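Local coordinates for aquaporin AqpM (Methanothermobacter marburgensis str. Marburg, PDB 2F2B), which forms a homotetrameric membrane channel that lets water move osmotically in both directions and also gives a transient rise in initial glycerol flux, at residues V2-R7 with V101-A106; N82-I87 with V231-A236; S25-L30 with I124-V129; A134-P139 with W219-I224; G163-E168 with G173-I178. All coordinates share one frame; numbering follows the deposited sequence.

Contact 1 (V2-R7 with V101-A106)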
# COMPACT_ATOMS: atom_id res chain seq x y z
N VAL A 2 -19.00 15.13 23.25
CA VAL A 2 -18.95 13.86 23.96
C VAL A 2 -18.28 14.07 25.32
O VAL A 2 -17.30 14.80 25.43
CB VAL A 2 -18.15 12.80 23.16
CG1 VAL A 2 -18.11 11.49 23.91
CG2 VAL A 2 -18.80 12.60 21.80
N SER A 3 -18.83 13.43 26.36
CA SER A 3 -18.28 13.57 27.71
C SER A 3 -16.83 13.11 27.78
O SER A 3 -16.39 12.30 26.97
CB SER A 3 -19.11 12.75 28.71
OG SER A 3 -18.89 11.36 28.54
N LEU A 4 -16.11 13.63 28.77
CA LEU A 4 -14.71 13.27 28.96
C LEU A 4 -14.58 11.79 29.28
O LEU A 4 -13.61 11.14 28.88
CB LEU A 4 -14.09 14.11 30.08
CG LEU A 4 -12.61 13.91 30.39
CD1 LEU A 4 -11.77 14.15 29.14
CD2 LEU A 4 -12.18 14.87 31.51
N THR A 5 -15.55 11.25 30.00
CA THR A 5 -15.53 9.83 30.35
C THR A 5 -15.54 8.98 29.08
O THR A 5 -14.72 8.07 28.93
CB THR A 5 -16.75 9.45 31.22
OG1 THR A 5 -16.63 10.08 32.50
CG2 THR A 5 -16.81 7.94 31.42
N LYS A 6 -16.46 9.27 28.18
CA LYS A 6 -16.56 8.52 26.93
C LYS A 6 -15.36 8.78 26.02
O LYS A 6 -14.91 7.89 25.30
CB LYS A 6 -17.86 8.87 26.21
CG LYS A 6 -19.08 8.27 26.90
CD LYS A 6 -20.38 8.68 26.22
CE LYS A 6 -21.56 7.96 26.84
NZ LYS A 6 -22.85 8.39 26.23
N ARG A 7 -14.84 10.00 26.06
CA ARG A 7 -13.68 10.34 25.24
C ARG A 7 -12.44 9.61 25.74
O ARG A 7 -11.59 9.20 24.94
CB ARG A 7 -13.47 11.85 25.21
CG ARG A 7 -14.47 12.56 24.30
CD ARG A 7 -14.15 14.02 24.10
NE ARG A 7 -14.47 14.83 25.27
CZ ARG A 7 -13.58 15.57 25.93
NH1 ARG A 7 -12.32 15.60 25.53
NH2 ARG A 7 -13.96 16.30 26.97
N VAL A 101 -3.74 15.20 31.19
CA VAL A 101 -3.45 14.04 32.03
C VAL A 101 -4.49 12.93 31.86
O VAL A 101 -4.14 11.75 31.77
CB VAL A 101 -3.33 14.44 33.52
CG1 VAL A 101 -3.15 13.20 34.38
CG2 VAL A 101 -2.14 15.37 33.70
N PRO A 102 -5.79 13.28 31.82
CA PRO A 102 -6.82 12.25 31.65
C PRO A 102 -6.60 11.45 30.36
O PRO A 102 -6.68 10.22 30.36
CB PRO A 102 -8.11 13.06 31.61
CG PRO A 102 -7.81 14.17 32.57
CD PRO A 102 -6.40 14.57 32.19
N TYR A 103 -6.31 12.15 29.27
CA TYR A 103 -6.07 11.48 27.99
C TYR A 103 -4.83 10.59 28.04
O TYR A 103 -4.86 9.45 27.59
CB TYR A 103 -5.91 12.49 26.86
CG TYR A 103 -7.17 12.78 26.07
CD1 TYR A 103 -7.12 12.98 24.70
CD2 TYR A 103 -8.41 12.87 26.71
CE1 TYR A 103 -8.27 13.27 23.97
CE2 TYR A 103 -9.57 13.16 25.99
CZ TYR A 103 -9.49 13.36 24.62
OH TYR A 103 -10.62 13.66 23.90
N ILE A 104 -3.74 11.11 28.60
CA ILE A 104 -2.50 10.34 28.67
C ILE A 104 -2.67 9.07 29.50
O ILE A 104 -2.16 8.01 29.13
CB ILE A 104 -1.33 11.20 29.21
CG1 ILE A 104 -1.01 12.32 28.21
CG2 ILE A 104 -0.10 10.33 29.45
CD1 ILE A 104 0.17 13.19 28.60
N ILE A 105 -3.38 9.17 30.62
CA ILE A 105 -3.58 7.99 31.45
C ILE A 105 -4.37 6.94 30.67
O ILE A 105 -4.03 5.76 30.70
CB ILE A 105 -4.34 8.34 32.76
CG1 ILE A 105 -3.42 9.17 33.67
CG2 ILE A 105 -4.79 7.07 33.47
CD1 ILE A 105 -4.08 9.61 34.97
N ALA A 106 -5.41 7.38 29.97
CA ALA A 106 -6.23 6.47 29.18
C ALA A 106 -5.38 5.79 28.10
O ALA A 106 -5.55 4.61 27.83
CB ALA A 106 -7.39 7.23 28.53

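Contact 2 (N82-I87 with V231-A236)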
# COMPACT_ATOMS: atom_id res chain seq x y z
N ASN A 82 -1.88 9.04 21.49
CA ASN A 82 -0.44 9.29 21.56
C ASN A 82 -0.20 10.48 22.50
O ASN A 82 -0.60 11.60 22.20
CB ASN A 82 0.05 9.64 20.16
CG ASN A 82 1.55 9.81 20.09
OD1 ASN A 82 2.21 10.09 21.09
ND2 ASN A 82 2.10 9.66 18.88
N PRO A 83 0.48 10.25 23.64
CA PRO A 83 0.76 11.35 24.58
C PRO A 83 1.48 12.53 23.94
O PRO A 83 1.26 13.68 24.31
CB PRO A 83 1.60 10.66 25.66
CG PRO A 83 1.03 9.27 25.68
CD PRO A 83 0.89 8.95 24.20
N ALA A 84 2.36 12.24 22.97
CA ALA A 84 3.10 13.30 22.30
C ALA A 84 2.18 14.18 21.44
O ALA A 84 2.43 15.38 21.29
CB ALA A 84 4.21 12.70 21.44
N VAL A 85 1.13 13.59 20.88
CA VAL A 85 0.19 14.35 20.06
C VAL A 85 -0.66 15.23 20.98
O VAL A 85 -0.89 16.41 20.69
CB VAL A 85 -0.74 13.42 19.25
CG1 VAL A 85 -1.87 14.22 18.60
CG2 VAL A 85 0.09 12.70 18.18
N THR A 86 -1.11 14.66 22.09
CA THR A 86 -1.92 15.39 23.06
C THR A 86 -1.14 16.61 23.56
O THR A 86 -1.67 17.72 23.62
CB THR A 86 -2.29 14.49 24.26
OG1 THR A 86 -3.07 13.38 23.80
CG2 THR A 86 -3.11 15.26 25.30
N ILE A 87 0.13 16.40 23.91
CA ILE A 87 0.98 17.49 24.39
C ILE A 87 1.28 18.49 23.27
O ILE A 87 1.30 19.70 23.50
CB ILE A 87 2.29 16.93 24.99
CG1 ILE A 87 1.97 16.15 26.28
CG2 ILE A 87 3.28 18.06 25.28
CD1 ILE A 87 3.14 15.41 26.88
N VAL A 231 9.42 16.21 22.24
CA VAL A 231 10.19 17.31 21.67
C VAL A 231 9.87 17.49 20.18
O VAL A 231 9.63 18.60 19.71
CB VAL A 231 11.71 17.08 21.83
CG1 VAL A 231 12.49 18.09 21.02
CG2 VAL A 231 12.08 17.18 23.31
N GLY A 232 9.85 16.38 19.45
CA GLY A 232 9.54 16.46 18.03
C GLY A 232 8.15 17.01 17.78
O GLY A 232 7.96 17.84 16.89
N ALA A 233 7.17 16.56 18.56
CA ALA A 233 5.80 17.02 18.39
C ALA A 233 5.64 18.51 18.68
O ALA A 233 5.02 19.23 17.90
CB ALA A 233 4.86 16.21 19.30
N VAL A 234 6.19 18.97 19.79
CA VAL A 234 6.08 20.38 20.12
C VAL A 234 6.81 21.24 19.10
O VAL A 234 6.29 22.27 18.67
CB VAL A 234 6.62 20.67 21.55
CG1 VAL A 234 6.63 22.17 21.81
CG2 VAL A 234 5.73 19.97 22.57
N LEU A 235 8.00 20.81 18.68
CA LEU A 235 8.75 21.56 17.69
C LEU A 235 7.95 21.69 16.39
O LEU A 235 7.95 22.75 15.76
CB LEU A 235 10.09 20.88 17.39
CG LEU A 235 11.17 20.94 18.49
CD1 LEU A 235 12.42 20.21 18.02
CD2 LEU A 235 11.50 22.40 18.80
N ALA A 236 7.26 20.62 16.00
CA ALA A 236 6.46 20.63 14.78
C ALA A 236 5.24 21.54 14.91
O ALA A 236 4.91 22.29 14.00
CB ALA A 236 6.00 19.20 14.44

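Contact 3 (S25-L30 with I124-V129)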
# COMPACT_ATOMS: atom_id res chain seq x y z
N SER A 25 2.22 -6.99 14.99
CA SER A 25 2.77 -7.41 13.71
C SER A 25 4.28 -7.59 13.78
O SER A 25 4.84 -8.47 13.12
CB SER A 25 2.41 -6.41 12.60
OG SER A 25 3.11 -5.18 12.76
N ALA A 26 4.95 -6.75 14.57
CA ALA A 26 6.39 -6.84 14.72
C ALA A 26 6.75 -8.13 15.47
O ALA A 26 7.71 -8.81 15.11
CB ALA A 26 6.93 -5.63 15.47
N ALA A 27 5.99 -8.45 16.51
CA ALA A 27 6.24 -9.67 17.27
C ALA A 27 6.05 -10.88 16.35
O ALA A 27 6.85 -11.82 16.37
CB ALA A 27 5.30 -9.75 18.46
N VAL A 28 5.00 -10.86 15.54
CA VAL A 28 4.72 -11.97 14.62
C VAL A 28 5.86 -12.15 13.62
O VAL A 28 6.25 -13.28 13.32
CB VAL A 28 3.40 -11.74 13.85
CG1 VAL A 28 3.26 -12.78 12.74
CG2 VAL A 28 2.22 -11.83 14.80
N THR A 29 6.40 -11.05 13.11
CA THR A 29 7.49 -11.13 12.14
C THR A 29 8.67 -11.89 12.74
O THR A 29 9.24 -12.78 12.10
CB THR A 29 7.97 -9.72 11.74
OG1 THR A 29 6.87 -8.97 11.22
CG2 THR A 29 9.07 -9.80 10.69
N LEU A 30 9.02 -11.55 13.97
CA LEU A 30 10.14 -12.20 14.65
C LEU A 30 9.83 -13.67 14.93
O LEU A 30 10.72 -14.52 14.89
CB LEU A 30 10.47 -11.46 15.95
CG LEU A 30 11.14 -10.09 15.76
CD1 LEU A 30 11.23 -9.37 17.10
CD2 LEU A 30 12.53 -10.28 15.15
N ILE A 124 3.04 -17.03 24.63
CA ILE A 124 4.22 -16.48 25.30
C ILE A 124 5.36 -16.11 24.35
O ILE A 124 6.14 -15.20 24.62
CB ILE A 124 4.76 -17.47 26.37
CG1 ILE A 124 5.82 -16.78 27.23
CG2 ILE A 124 5.33 -18.71 25.70
CD1 ILE A 124 5.29 -15.60 28.03
N GLY A 125 5.46 -16.82 23.22
CA GLY A 125 6.51 -16.53 22.25
C GLY A 125 6.47 -15.11 21.71
O GLY A 125 7.49 -14.58 21.25
N ALA A 126 5.30 -14.48 21.76
CA ALA A 126 5.17 -13.11 21.27
C ALA A 126 6.05 -12.18 22.09
O ALA A 126 6.48 -11.13 21.61
CB ALA A 126 3.71 -12.66 21.35
N ALA A 127 6.33 -12.58 23.33
CA ALA A 127 7.17 -11.78 24.21
C ALA A 127 8.60 -12.31 24.28
O ALA A 127 9.55 -11.54 24.15
CB ALA A 127 6.55 -11.75 25.61
N THR A 128 8.76 -13.61 24.47
CA THR A 128 10.09 -14.20 24.58
C THR A 128 10.88 -14.19 23.28
O THR A 128 12.11 -14.14 23.29
CB THR A 128 10.03 -15.65 25.13
OG1 THR A 128 9.24 -16.48 24.27
CG2 THR A 128 9.43 -15.66 26.53
N VAL A 129 10.18 -14.24 22.15
CA VAL A 129 10.82 -14.23 20.84
C VAL A 129 10.57 -12.89 20.14
O VAL A 129 11.49 -12.26 19.61
CB VAL A 129 10.30 -15.38 19.95
CG1 VAL A 129 10.92 -15.28 18.55
CG2 VAL A 129 10.65 -16.72 20.58

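Contact 4 (A134-P139 with W219-I224)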
# COMPACT_ATOMS: atom_id res chain seq x y z
N ALA A 134 8.43 -4.32 21.28
CA ALA A 134 8.93 -3.20 22.07
C ALA A 134 9.99 -2.42 21.28
O ALA A 134 10.81 -3.02 20.58
CB ALA A 134 9.53 -3.70 23.38
N THR A 135 9.97 -1.10 21.39
CA THR A 135 10.93 -0.26 20.68
C THR A 135 12.19 -0.02 21.51
O THR A 135 12.12 0.37 22.67
CB THR A 135 10.32 1.12 20.33
OG1 THR A 135 9.86 1.75 21.53
CG2 THR A 135 9.15 0.97 19.36
N ALA A 136 13.35 -0.27 20.90
CA ALA A 136 14.64 -0.05 21.56
C ALA A 136 15.69 0.20 20.49
O ALA A 136 15.54 -0.23 19.34
CB ALA A 136 15.02 -1.28 22.40
N PRO A 137 16.78 0.91 20.84
CA PRO A 137 17.82 1.17 19.84
C PRO A 137 18.32 -0.14 19.24
O PRO A 137 18.53 -1.13 19.95
CB PRO A 137 18.90 1.89 20.65
CG PRO A 137 18.11 2.61 21.70
CD PRO A 137 17.10 1.56 22.12
N PHE A 138 18.50 -0.16 17.92
CA PHE A 138 18.99 -1.36 17.26
C PHE A 138 20.50 -1.49 17.41
O PHE A 138 21.16 -0.57 17.90
CB PHE A 138 18.57 -1.35 15.78
CG PHE A 138 17.19 -1.93 15.55
CD1 PHE A 138 16.07 -1.35 16.14
CD2 PHE A 138 17.04 -3.09 14.79
CE1 PHE A 138 14.80 -1.92 15.98
CE2 PHE A 138 15.77 -3.67 14.63
CZ PHE A 138 14.65 -3.09 15.22
N PRO A 139 21.08 -2.64 17.02
CA PRO A 139 22.53 -2.84 17.15
C PRO A 139 23.39 -1.73 16.55
O PRO A 139 23.24 -1.36 15.39
CB PRO A 139 22.75 -4.18 16.46
CG PRO A 139 21.48 -4.92 16.78
CD PRO A 139 20.43 -3.85 16.50
N TRP A 219 13.35 -0.45 30.53
CA TRP A 219 13.07 0.86 31.09
C TRP A 219 14.20 1.89 31.02
O TRP A 219 13.96 3.09 31.03
CB TRP A 219 12.58 0.72 32.53
CG TRP A 219 11.28 -0.01 32.61
CD1 TRP A 219 11.07 -1.27 33.10
CD2 TRP A 219 10.01 0.46 32.14
NE1 TRP A 219 9.74 -1.61 32.97
CE2 TRP A 219 9.07 -0.57 32.39
CE3 TRP A 219 9.57 1.65 31.54
CZ2 TRP A 219 7.71 -0.44 32.05
CZ3 TRP A 219 8.23 1.78 31.21
CH2 TRP A 219 7.31 0.74 31.47
N ASN A 220 15.44 1.41 30.94
CA ASN A 220 16.59 2.30 30.85
C ASN A 220 16.59 3.08 29.54
O ASN A 220 17.29 4.09 29.41
CB ASN A 220 17.87 1.47 31.00
CG ASN A 220 17.70 0.05 30.48
OD1 ASN A 220 17.67 -0.18 29.27
ND2 ASN A 220 17.58 -0.90 31.40
N TYR A 221 15.79 2.63 28.58
CA TYR A 221 15.69 3.29 27.28
C TYR A 221 14.43 4.13 27.15
O TYR A 221 14.29 4.91 26.21
CB TYR A 221 15.67 2.25 26.15
CG TYR A 221 16.90 1.39 26.03
CD1 TYR A 221 18.14 1.93 25.68
CD2 TYR A 221 16.83 0.01 26.23
CE1 TYR A 221 19.27 1.13 25.53
CE2 TYR A 221 17.95 -0.81 26.08
CZ TYR A 221 19.16 -0.24 25.73
OH TYR A 221 20.27 -1.04 25.57
N TYR A 222 13.50 3.97 28.09
CA TYR A 222 12.23 4.68 28.02
C TYR A 222 12.30 6.20 27.83
O TYR A 222 11.46 6.76 27.14
CB TYR A 222 11.36 4.34 29.24
CG TYR A 222 9.90 4.72 29.05
CD1 TYR A 222 9.19 4.28 27.93
CD2 TYR A 222 9.25 5.55 29.97
CE1 TYR A 222 7.87 4.67 27.72
CE2 TYR A 222 7.92 5.94 29.77
CZ TYR A 222 7.24 5.49 28.64
OH TYR A 222 5.94 5.89 28.42
N SER A 223 13.30 6.86 28.42
CA SER A 223 13.40 8.31 28.27
C SER A 223 13.51 8.72 26.80
O SER A 223 13.07 9.80 26.41
CB SER A 223 14.60 8.86 29.07
OG SER A 223 15.81 8.25 28.66
N ILE A 224 14.11 7.86 25.98
CA ILE A 224 14.25 8.13 24.55
C ILE A 224 12.87 8.32 23.93
O ILE A 224 12.64 9.24 23.14
CB ILE A 224 14.93 6.95 23.83
CG1 ILE A 224 16.40 6.85 24.25
CG2 ILE A 224 14.80 7.11 22.31
CD1 ILE A 224 17.08 5.60 23.74

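Contact 5 (G163-E168 with G173-I178)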
# COMPACT_ATOMS: atom_id res chain seq x y z
N GLY A 163 -1.40 20.00 9.64
CA GLY A 163 -1.91 20.37 8.33
C GLY A 163 -3.17 19.68 7.84
O GLY A 163 -4.00 20.32 7.18
N ILE A 164 -3.34 18.40 8.17
CA ILE A 164 -4.50 17.66 7.70
C ILE A 164 -5.65 17.45 8.69
O ILE A 164 -6.77 17.16 8.28
CB ILE A 164 -4.06 16.27 7.15
CG1 ILE A 164 -5.13 15.71 6.20
CG2 ILE A 164 -3.83 15.29 8.30
CD1 ILE A 164 -5.38 16.57 4.98
N ALA A 165 -5.39 17.60 9.99
CA ALA A 165 -6.45 17.40 10.98
C ALA A 165 -6.79 18.63 11.80
O ALA A 165 -7.95 18.83 12.17
CB ALA A 165 -6.07 16.25 11.91
N VAL A 166 -5.79 19.46 12.10
CA VAL A 166 -5.99 20.66 12.91
C VAL A 166 -6.39 21.88 12.10
O VAL A 166 -7.36 22.57 12.43
CB VAL A 166 -4.71 20.98 13.73
CG1 VAL A 166 -4.91 22.26 14.55
CG2 VAL A 166 -4.38 19.82 14.65
N ASP A 167 -5.64 22.15 11.03
CA ASP A 167 -5.90 23.31 10.18
C ASP A 167 -7.31 23.33 9.61
O ASP A 167 -7.78 22.35 9.03
CB ASP A 167 -4.90 23.36 9.03
CG ASP A 167 -4.76 24.74 8.43
OD1 ASP A 167 -3.90 25.50 8.91
OD2 ASP A 167 -5.53 25.08 7.51
N GLU A 168 -7.99 24.46 9.78
CA GLU A 168 -9.35 24.64 9.29
C GLU A 168 -9.47 24.53 7.76
O GLU A 168 -10.57 24.33 7.24
CB GLU A 168 -9.89 25.99 9.76
CG GLU A 168 -8.82 27.07 9.87
CD GLU A 168 -7.88 26.82 11.04
OE1 GLU A 168 -6.83 27.50 11.13
OE2 GLU A 168 -8.18 25.95 11.88
N GLY A 173 -12.18 14.58 5.58
CA GLY A 173 -12.18 13.15 5.33
C GLY A 173 -10.83 12.47 5.16
O GLY A 173 -10.72 11.26 5.37
N PHE A 174 -9.81 13.23 4.78
CA PHE A 174 -8.48 12.66 4.55
C PHE A 174 -7.59 12.43 5.77
O PHE A 174 -6.65 11.64 5.71
CB PHE A 174 -7.71 13.56 3.57
CG PHE A 174 -8.16 13.42 2.15
CD1 PHE A 174 -7.64 12.42 1.33
CD2 PHE A 174 -9.13 14.26 1.63
CE1 PHE A 174 -8.08 12.26 0.02
CE2 PHE A 174 -9.58 14.11 0.31
CZ PHE A 174 -9.05 13.11 -0.49
N ALA A 175 -7.89 13.10 6.88
CA ALA A 175 -7.04 12.98 8.07
C ALA A 175 -6.65 11.56 8.49
O ALA A 175 -5.47 11.26 8.65
CB ALA A 175 -7.69 13.70 9.24
N GLY A 176 -7.63 10.69 8.67
CA GLY A 176 -7.33 9.34 9.10
C GLY A 176 -6.35 8.57 8.23
O GLY A 176 -5.35 8.05 8.73
N ILE A 177 -6.62 8.50 6.94
CA ILE A 177 -5.75 7.74 6.06
C ILE A 177 -4.37 8.37 5.89
O ILE A 177 -3.37 7.66 5.87
CB ILE A 177 -6.42 7.49 4.67
CG1 ILE A 177 -5.57 6.50 3.86
CG2 ILE A 177 -6.59 8.80 3.90
CD1 ILE A 177 -5.38 5.16 4.54
N ILE A 178 -4.30 9.70 5.81
CA ILE A 178 -3.00 10.34 5.64
C ILE A 178 -2.13 10.18 6.89
O ILE A 178 -0.93 9.90 6.78
CB ILE A 178 -3.17 11.84 5.29
CG1 ILE A 178 -3.91 11.96 3.95
CG2 ILE A 178 -1.81 12.53 5.23
CD1 ILE A 178 -3.34 11.06 2.83
O HOH W 1 -8.86 15.98 6.94

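Contact 1 (V2-R7 with V101-A106)
The phenol oxygen of Y103 is gripped by two partners: R7 NH1 donates to OH over 3.1 Å, and the backbone O of S77, outside both segments, is also hydrogen-bonded to it. This ties the start of helix 4-33, the first transmembrane helix of the aquaporin fold, to the start of helix 100-122 at the predicted cytoplasmic end. The N-H...O angle at Y103 OH is 147°, and the oxygen lies near the edge of the guanidinium but tilted somewhat from its plane. The tyrosine ring and the guanidinium are turned 51° against each other, so they meet without stacking. R7 is held in this pose from three points. Its NE donates to V2 O at 2.8 Å, nearly within the guanidinium plane, while its NH2 forms a salt bridge with E99. The arginine chain bends about its CG-CD bond (chi3 -74°), turning back so that NE meets V2 and NH1 meets Y103. Beside this polar knot lies an apolar patch: L4 CD1 comes to the edge of the Y103 ring, 4.0 Å from CE2, and L4 CD2 touches P102 CB more loosely. With CG of L4 pointing away from its backbone N, the branch swings round to the tyrosine. The first turn of helix 4-33 is N-capped by S3. On its other side K6 extends to Y242 of a neighbouring subunit, making a cation-pi contact with the ring. The cap itself is the bond from K6 N to S3 OG, 3.2 Å long.

Contact 2 (N82-I87 with V231-A236)
A84 and A233 form the tight half of this contact: the methyl CB of A233 points at the other segment and sits only 3.2 Å from A84 O, while the two CB atoms lie 4.2 Å apart. Small residues bring the backbones to 6.0 Å between these CA atoms, which seats the short pore helix 83-91, one of two half-helices of the aquaporin fold, directly against helix 224-243. The other half is looser and nearer the surface. There I87 CG2 meets V234 CG2 at 4.1 Å, a single pair of methyls from partly exposed chains. CG1 of I87 lies beside the backbone N (chi1 -68°), which leaves CG2 anti to that N and facing V234. The NPA asparagine N82 belongs to the inner side, away from helix 224-243. Its OD1 caps the helix by accepting from A84 N at 2.9 Å, the donor standing above the carbonyl plane. The chemistry thus divides by face: toward helix 224-243 the half-helix offers methyls and the A84 carbonyl, met by methyls alone, whereas N82, fixed by its own helix, spends its ND2 on L198 O of the second NPA loop and on a glycerol, probably from crystallisation.

Contact 3 (S25-L30 with I124-V129)
Helix 4-33 and the short helix 125-128 come within 5.4 Å between the CA atoms of A27 and A126, then diverge a little to 6.5 Å between those of L30 and V129. In the aquaporin fold this joins the outer end of the first transmembrane helix to the turn that follows helix 100-122, on the predicted extracellular side. Alanine allows the close approach. A27 CB points at the other segment and lies 3.6 Å from A126 O, with the two alanine methyls 4.4 Å apart. F118 of helix 100-122 touches both alanines and fills in beside them. One turn further on, L30 and V129 exchange side chain for backbone. V129 CG1 packs 3.7 Å from L30 O, and in return L30 CD1 lies 3.8 Å from V129 O. The valine sits on the surface, and its CG1 is carried to the leucine carbonyl with that methyl opposite its own backbone N (chi1 176°). Behind the contact, S25 and V28 pack on T189 of a neighbouring subunit. T29, which takes no part in the contact, turns its hydroxyl back on its own helix: OG1 donates to S25 O at 2.8 Å, from the opposite face of that carbonyl to T29 N.

Contact 4 (A134-P139 with W219-I224)
P137 lays the CD edge of its ring over one face of the Y221 ring, a CH-pi contact with CD 4.0 Å from the ring centroid and 22° off the normal. CD is offset toward the rim, closest to Y221 CD1 at 3.7 Å. The next proline carbon, CG, meets I224 CD1 at 3.8 Å, the isoleucine end reaching up to the proline ring, so the proline is received by a tyrosine face and an isoleucine end together. A136 CB adds a looser touch, 4.4 Å from Y221 CD2. The tyrosine ring reaches the proline with CG placed beside the backbone N (chi1 -62°), and N220 OD1 stands over the opposite face, 3.1 Å above the plane of the Y221 ring and likewise toward the rim. In the next shell, Y207 touches Y221 and also bonds T135 O through its hydroxyl, while T135 OG1 is hydrogen-bonded to T203 OG1. Those ties fix the chain just ahead of the proline to helix 200-214. Segment 134-139 lies in a predicted extracellular loop of the aquaporin fold before helix 143-166, and 219-224 leads into helix 224-243. P137 and I224 both pack on A146 of helix 143-166, and P137 also touches Y225, so P137 sits between the ends of helices 143-166 and 224-243, with helix 200-214 beside it.

Contact 5 (G163-E168 with G173-I178)
I164 spreads its side chain over A175, with CG1 3.8 Å and CG2 4.0 Å from A175 CA, while its CD1 extends to F174 CB at 4.1 Å. This is the closed end of a helical hairpin of the aquaporin fold, in which helix 143-166 turns through a short, predicted cytoplasmic loop into helix 175-194. The isoleucine branch reaches across because CG1 stands opposite the backbone N (chi1 -159°), leaving CG2 pressed between N and the carbonyl carbon. One turn further along helix 175-194, I178 CB is touched only loosely by I164 CG1. A175 is the small residue that helix 143-166 closes on: its methyl sits 3.7 Å from I164 O and 4.0 Å from A165 CB. The last turn of helix 143-166 is widened in pi fashion. F174 turns its ring away from the isoleucine and into the tetramer, where it meets F174 of two neighbouring subunits edge-to-face, and I164 itself packs on Y71 of one of them. The gap between the two backbones is bridged by a water, which donates to I164 O at 2.7 Å and accepts a weak bond from A175 N at 3.0 Å.

How the contacts relate
Contacts 1 and 2 are the pair that touch directly: I104 CG1 lies 4.0 Å from P83 CB and I104 CD1 4.1 Å from I87 CD1, so helix 100-122 links the R7-Y103 knot to the first NPA half-helix. Contact 2, which holds the first NPA motif, is approached by contacts 4 and 5, each to about 7 Å between nearest atoms, but touches neither. Contacts 3 and 4, about 17 Å apart between centres, gather at the other end of the channel; contacts 3 and 1 share helix 4-33, with centres about 31 Å apart. Contacts 1, 3 and 5 also touch a neighbouring subunit, whereas 2 and 4 stay within one chain.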